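Hypothetical membrane spanning protein (Vibrio fischeri, PDB 4RCK) is of unknown function but carries a magnesium-binding von Willebrand factor type A domain of the BatA type and probably sits in the membrane. Local coordinates at residues A[143-149]-A[190-195]; A[157-163]-A[197-203]. All blocks are in the same frame, centred on the assembly; numbering follows the deposited sequence.

Contact 1 of 2, residues A[143-149]-A[190-195]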
loop_
_atom_site.group_PDB
_atom_site.type_symbol
_atom_site.label_atom_id
_atom_site.label_comp_id
_atom_site.label_asym_id
_atom_site.label_seq_id
_atom_site.Cartn_x
_atom_site.Cartn_y
_atom_site.Cartn_z
ATOM N N LEU A 143 26.967 -14.317 -2.458
ATOM C CA LEU A 143 27.450 -13.260 -1.577
ATOM C C LEU A 143 27.658 -11.962 -2.324
ATOM O O LEU A 143 27.672 -10.888 -1.731
ATOM C CB LEU A 143 28.749 -13.682 -0.900
ATOM C CG LEU A 143 28.568 -14.866 0.043
ATOM C CD1 LEU A 143 29.874 -15.199 0.736
ATOM C CD2 LEU A 143 27.473 -14.563 1.055
ATOM N N GLU A 144 27.839 -12.059 -3.632
ATOM C CA GLU A 144 27.797 -10.862 -4.438
ATOM C C GLU A 144 26.368 -10.350 -4.386
ATOM O O GLU A 144 26.126 -9.219 -3.976
ATOM C CB GLU A 144 28.231 -11.135 -5.867
ATOM C CG GLU A 144 29.557 -11.840 -5.992
ATOM C CD GLU A 144 29.956 -11.973 -7.434
ATOM O OE1 GLU A 144 30.729 -12.894 -7.769
ATOM O OE2 GLU A 144 29.477 -11.142 -8.231
ATOM N N ALA A 145 25.427 -11.213 -4.767
ATOM C CA ALA A 145 24.003 -10.881 -4.768
ATOM C C ALA A 145 23.522 -10.373 -3.414
ATOM O O ALA A 145 22.651 -9.507 -3.342
ATOM C CB ALA A 145 23.185 -12.085 -5.190
ATOM N N ALA A 146 24.086 -10.924 -2.346
ATOM C CA ALA A 146 23.758 -10.480 -0.997
ATOM C C ALA A 146 24.263 -9.062 -0.744
ATOM O O ALA A 146 23.579 -8.251 -0.113
ATOM C CB ALA A 146 24.338 -11.442 0.033
ATOM N N GLN A 147 25.462 -8.775 -1.246
ATOM C CA GLN A 147 26.115 -7.481 -1.049
ATOM C C GLN A 147 25.299 -6.349 -1.642
ATOM O O GLN A 147 25.258 -5.240 -1.120
ATOM C CB GLN A 147 27.517 -7.499 -1.671
ATOM C CG GLN A 147 28.226 -6.159 -1.662
ATOM C CD GLN A 147 28.285 -5.552 -0.278
ATOM O OE1 GLN A 147 29.141 -5.906 0.531
ATOM N NE2 GLN A 147 27.367 -4.635 0.004
ATOM N N LEU A 148 24.637 -6.665 -2.740
ATOM C CA LEU A 148 23.852 -5.707 -3.488
ATOM C C LEU A 148 22.555 -5.384 -2.778
ATOM O O LEU A 148 22.138 -4.233 -2.750
ATOM C CB LEU A 148 23.579 -6.260 -4.875
ATOM C CG LEU A 148 24.872 -6.827 -5.470
ATOM C CD1 LEU A 148 24.620 -7.859 -6.448
ATOM C CD2 LEU A 148 25.797 -5.774 -6.021
ATOM N N ALA A 149 21.934 -6.407 -2.195
ATOM C CA ALA A 149 20.734 -6.242 -1.382
ATOM C C ALA A 149 20.991 -5.320 -0.195
ATOM O O ALA A 149 20.100 -4.592 0.240
ATOM C CB ALA A 149 20.242 -7.594 -0.901
ATOM N N LYS A 190 25.629 -16.613 5.938
ATOM C CA LYS A 190 26.386 -15.431 5.528
ATOM C C LYS A 190 25.487 -14.385 4.883
ATOM O O LYS A 190 25.595 -13.199 5.182
ATOM C CB LYS A 190 27.502 -15.806 4.551
ATOM C CG LYS A 190 28.760 -16.374 5.186
ATOM C CD LYS A 190 29.741 -16.804 4.105
ATOM C CE LYS A 190 30.591 -17.982 4.548
ATOM N NZ LYS A 190 31.205 -18.676 3.380
ATOM N N ILE A 191 24.605 -14.839 3.996
ATOM C CA ILE A 191 23.684 -13.954 3.292
ATOM C C ILE A 191 22.818 -13.157 4.262
ATOM O O ILE A 191 22.768 -11.929 4.199
ATOM C CB ILE A 191 22.767 -14.740 2.335
ATOM C CG1 ILE A 191 23.590 -15.397 1.225
ATOM C CG2 ILE A 191 21.710 -13.826 1.739
ATOM C CD1 ILE A 191 22.764 -16.208 0.250
ATOM N N ALA A 192 22.145 -13.868 5.159
ATOM C CA ALA A 192 21.279 -13.239 6.148
ATOM C C ALA A 192 22.064 -12.297 7.056
ATOM O O ALA A 192 21.651 -11.163 7.293
ATOM C CB ALA A 192 20.568 -14.297 6.974
ATOM N N THR A 193 23.200 -12.778 7.552
ATOM C CA THR A 193 24.054 -11.995 8.440
ATOM C C THR A 193 24.582 -10.735 7.759
ATOM O O THR A 193 24.536 -9.645 8.333
ATOM C CB THR A 193 25.246 -12.834 8.948
ATOM O OG1 THR A 193 24.801 -13.711 9.990
ATOM C CG2 THR A 193 26.351 -11.938 9.490
HETATM N N MSE A 194 25.073 -10.894 6.533
HETATM C CA MSE A 194 25.624 -9.782 5.761
HETATM C C MSE A 194 24.624 -8.638 5.609
HETATM O O MSE A 194 25.003 -7.467 5.588
HETATM C CB MSE A 194 26.066 -10.272 4.381
HETATM C CG MSE A 194 26.638 -9.198 3.477
HETATM SE SE MSE A 194 27.273 -9.937 1.792
HETATM C CE MSE A 194 28.676 -11.103 2.484
ATOM N N THR A 195 23.347 -8.989 5.520
ATOM C CA THR A 195 22.299 -8.014 5.243
ATOM C C THR A 195 21.464 -7.674 6.472
ATOM O O THR A 195 20.583 -6.818 6.411
ATOM C CB THR A 195 21.368 -8.525 4.149
ATOM O OG1 THR A 195 20.849 -9.801 4.539
ATOM C CG2 THR A 195 22.135 -8.671 2.845
#
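The flat groups that Met194 and Thr195 meet on residues 143-149 are backbone peptides; no aromatic ring takes part. The selenium of Met194, modelled as selenomethionine, lies 3.7 Å from both Leu143 O and Gln147 N, beside a backbone hydrogen bond of the helix. Thr195 CG2 abuts the carbonyl oxygen Ala146 O. The helices run nearly parallel, with an angle of 23° and segment axes 9.0 Å apart. Ala146 and Ile191 are the nearest pair by CA, 5.5 Å apart. Ala146 CB touches Met194 SE at 3.7 Å and Ile191 CG2 at 3.9 Å. Met194 leaves its helix extended, with CG anti to the backbone N (chi1 179°). It then bends at chi3 (-63°), and its methyl CE meets Leu143 CD2 at 3.9 Å. Leu143 splits its branches: CD2 packs on Lys190 CB, while CD1 meets the aliphatic Lys190 CD. Behind the pair, Ile191 rests on Ile156 and Thr158 of strand 154-161. Leu110 of the second subunit also packs on Ile191, and Thr114 of that subunit on Ala149. Thr195 OG1 takes a weak hydrogen bond from Ile156 N, which ties residues 190-195 to the sheet. No hydrogen bond or salt bridge joins the segments. The two helices of this alpha/beta domain are therefore joined by mostly apolar van der Waals contact, with the small Ala146 at the centre, consistent with the axis spacing.

Contact 2 of 2, residues A[157-163]-A[197-203]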
loop_
_atom_site.group_PDB
_atom_site.type_symbol
_atom_site.label_atom_id
_atom_site.label_comp_id
_atom_site.label_asym_id
_atom_site.label_seq_id
_atom_site.Cartn_x
_atom_site.Cartn_y
_atom_site.Cartn_z
ATOM N N TYR A 157 16.058 -12.507 4.863
ATOM C CA TYR A 157 15.992 -13.667 5.739
ATOM C C TYR A 157 16.133 -14.940 4.917
ATOM O O TYR A 157 15.509 -15.078 3.864
ATOM C CB TYR A 157 14.672 -13.693 6.514
ATOM C CG TYR A 157 14.479 -12.542 7.475
ATOM C CD1 TYR A 157 15.059 -12.563 8.735
ATOM C CD2 TYR A 157 13.702 -11.443 7.131
ATOM C CE1 TYR A 157 14.883 -11.519 9.623
ATOM C CE2 TYR A 157 13.518 -10.393 8.012
ATOM C CZ TYR A 157 14.111 -10.436 9.257
ATOM O OH TYR A 157 13.933 -9.395 10.140
ATOM N N THR A 158 16.946 -15.874 5.398
ATOM C CA THR A 158 17.178 -17.117 4.676
ATOM C C THR A 158 16.611 -18.313 5.437
ATOM O O THR A 158 16.709 -18.385 6.661
ATOM C CB THR A 158 18.679 -17.333 4.414
ATOM O OG1 THR A 158 19.362 -17.513 5.660
ATOM C CG2 THR A 158 19.269 -16.131 3.693
ATOM N N VAL A 159 16.006 -19.246 4.707
ATOM C CA VAL A 159 15.396 -20.423 5.319
ATOM C C VAL A 159 15.895 -21.718 4.685
ATOM O O VAL A 159 15.579 -22.016 3.534
ATOM C CB VAL A 159 13.856 -20.385 5.211
ATOM C CG1 VAL A 159 13.241 -21.570 5.939
ATOM C CG2 VAL A 159 13.311 -19.077 5.763
ATOM N N GLY A 160 16.679 -22.484 5.436
ATOM C CA GLY A 160 17.113 -23.792 4.980
ATOM C C GLY A 160 16.013 -24.803 5.228
ATOM O O GLY A 160 15.394 -24.796 6.293
ATOM N N ILE A 161 15.761 -25.673 4.255
ATOM C CA ILE A 161 14.647 -26.609 4.362
ATOM C C ILE A 161 15.052 -28.042 4.000
ATOM O O ILE A 161 15.602 -28.306 2.927
ATOM C CB ILE A 161 13.456 -26.145 3.487
ATOM C CG1 ILE A 161 12.267 -27.093 3.649
ATOM C CG2 ILE A 161 13.862 -25.991 2.025
ATOM C CD1 ILE A 161 10.999 -26.591 2.999
ATOM N N GLY A 162 14.781 -28.962 4.921
ATOM C CA GLY A 162 15.215 -30.340 4.787
ATOM C C GLY A 162 15.218 -31.023 6.141
ATOM O O GLY A 162 15.475 -30.388 7.165
ATOM N N ALA A 163 14.940 -32.322 6.152
ATOM C CA ALA A 163 14.838 -33.070 7.399
ATOM C C ALA A 163 16.204 -33.377 8.001
ATOM O O ALA A 163 16.380 -33.327 9.219
ATOM C CB ALA A 163 14.065 -34.362 7.175
ATOM N N GLY A 197 19.552 -9.827 8.270
ATOM C CA GLY A 197 18.461 -10.751 8.513
ATOM C C GLY A 197 18.891 -11.897 9.406
ATOM O O GLY A 197 19.936 -11.837 10.052
ATOM N N GLN A 198 18.078 -12.947 9.444
ATOM C CA GLN A 198 18.394 -14.144 10.210
ATOM C C GLN A 198 18.296 -15.379 9.327
ATOM O O GLN A 198 17.629 -15.359 8.292
ATOM C CB GLN A 198 17.456 -14.283 11.411
ATOM C CG GLN A 198 17.604 -13.184 12.448
ATOM C CD GLN A 198 18.935 -13.239 13.168
ATOM O OE1 GLN A 198 19.618 -12.226 13.315
ATOM N NE2 GLN A 198 19.311 -14.428 13.628
ATOM N N TYR A 199 18.969 -16.450 9.731
ATOM C CA TYR A 199 18.841 -17.723 9.034
ATOM C C TYR A 199 18.061 -18.726 9.872
ATOM O O TYR A 199 18.284 -18.853 11.075
ATOM C CB TYR A 199 20.209 -18.305 8.679
ATOM C CG TYR A 199 20.127 -19.772 8.326
ATOM C CD1 TYR A 199 19.569 -20.183 7.123
ATOM C CD2 TYR A 199 20.584 -20.746 9.204
ATOM C CE1 TYR A 199 19.478 -21.521 6.799
ATOM C CE2 TYR A 199 20.497 -22.088 8.888
ATOM C CZ TYR A 199 19.944 -22.470 7.684
ATOM O OH TYR A 199 19.854 -23.803 7.361
ATOM N N PHE A 200 17.152 -19.446 9.224
ATOM C CA PHE A 200 16.353 -20.454 9.902
ATOM C C PHE A 200 16.448 -21.801 9.193
ATOM O O PHE A 200 16.498 -21.863 7.967
ATOM C CB PHE A 200 14.894 -20.009 9.986
ATOM C CG PHE A 200 14.699 -18.677 10.648
ATOM C CD1 PHE A 200 14.501 -18.593 12.015
ATOM C CD2 PHE A 200 14.702 -17.511 9.903
ATOM C CE1 PHE A 200 14.317 -17.369 12.628
ATOM C CE2 PHE A 200 14.520 -16.284 10.509
ATOM C CZ PHE A 200 14.326 -16.213 11.873
ATOM N N ARG A 201 16.471 -22.878 9.971
ATOM C CA ARG A 201 16.486 -24.227 9.415
ATOM C C ARG A 201 15.199 -24.964 9.770
ATOM O O ARG A 201 14.896 -25.170 10.946
ATOM C CB ARG A 201 17.704 -25.007 9.920
ATOM C CG ARG A 201 17.645 -26.506 9.655
ATOM C CD ARG A 201 17.879 -26.842 8.189
ATOM N NE ARG A 201 17.691 -28.266 7.924
ATOM C CZ ARG A 201 18.615 -29.197 8.144
ATOM N NH1 ARG A 201 18.354 -30.468 7.873
ATOM N NH2 ARG A 201 19.799 -28.859 8.638
ATOM N N ALA A 202 14.441 -25.353 8.749
ATOM C CA ALA A 202 13.183 -26.066 8.953
ATOM C C ALA A 202 13.354 -27.554 8.680
ATOM O O ALA A 202 13.584 -27.959 7.540
ATOM C CB ALA A 202 12.094 -25.491 8.063
ATOM N N ARG A 203 13.233 -28.365 9.725
ATOM C CA ARG A 203 13.409 -29.807 9.586
ATOM C C ARG A 203 12.075 -30.530 9.428
ATOM O O ARG A 203 12.039 -31.737 9.187
ATOM C CB ARG A 203 14.185 -30.364 10.780
ATOM C CG ARG A 203 15.678 -30.092 10.696
ATOM C CD ARG A 203 16.440 -30.718 11.850
ATOM N NE ARG A 203 17.884 -30.596 11.665
ATOM C CZ ARG A 203 18.591 -29.518 11.988
ATOM N NH1 ARG A 203 17.990 -28.461 12.516
ATOM N NH2 ARG A 203 19.901 -29.496 11.782
#
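Thr158 to Ile161 pair in parallel register with Tyr199 to Ala202, the strand directions twisted by 21° against each other, and five backbone hydrogen bonds run from Thr158 N with Gln198 O to Gly162 N with Ala202 O. On one face, Thr158 OG1 lies at the edge of the Tyr199 ring, near CD1. Tyr199 CG is anti to the backbone N (chi1 164°), which lays the ring along Gly160, with CE1 beside Gly160 N. Thr158 OG1 is hydrogen-bonded to Leu188 O, and Tyr199 OH to Glu185 OE1. Strands 154-161 and 199-202 are neighbours in a parallel sheet of this von Willebrand factor A domain, in the order 124-131, 154-161, 199-202. Helix 185-195 lies between them in the chain, as in a beta-alpha-beta crossover, and packs on this Thr158 and Tyr199 face, while helix 205-218 packs on the other, against Tyr157, Phe200 and Ala202. There Tyr157 CD1 comes to the edge of the Phe200 ring, 4.2 Å from CE2. Just past the end of strand 154-161, Gly162 O is held side-on by two nitrogens of Arg201, NH1 at 3.0 Å and NE at 3.2 Å. The oxygen lies in the guanidinium plane, but both donors reach it from the same face of its carbonyl, NH1 well above the plane. The Arg203 guanidinium lies over one face of that of Arg201, offset toward the rim. Ile161 touches Asp132, a magnesium-binding residue of this protein, to which no ion is bound in this chain.

In the fold
The N-terminal part, from strand 19-26 to helix 106-118, comes before both contacts. Strand 124-131 then leads into helix 142-151, which carries the first half of contact 1. Strand 154-161 follows and supplies the first half of contact 2. The chain then makes an excursion through strands 165-169 and 174-178. It returns through helix 185-195, where contact 1 closes its loop, and then strand 199-202, where contact 2 closes. The segments alternate, so the two loops cross. Contact 1 joins the two helices, and contact 2 joins the two strands that follow them. Ala192, in segment 190-195, rests on Gln198 and Thr158, so helix 185-195 lies on the strands of contact 2. Both contacts also touch the second subunit.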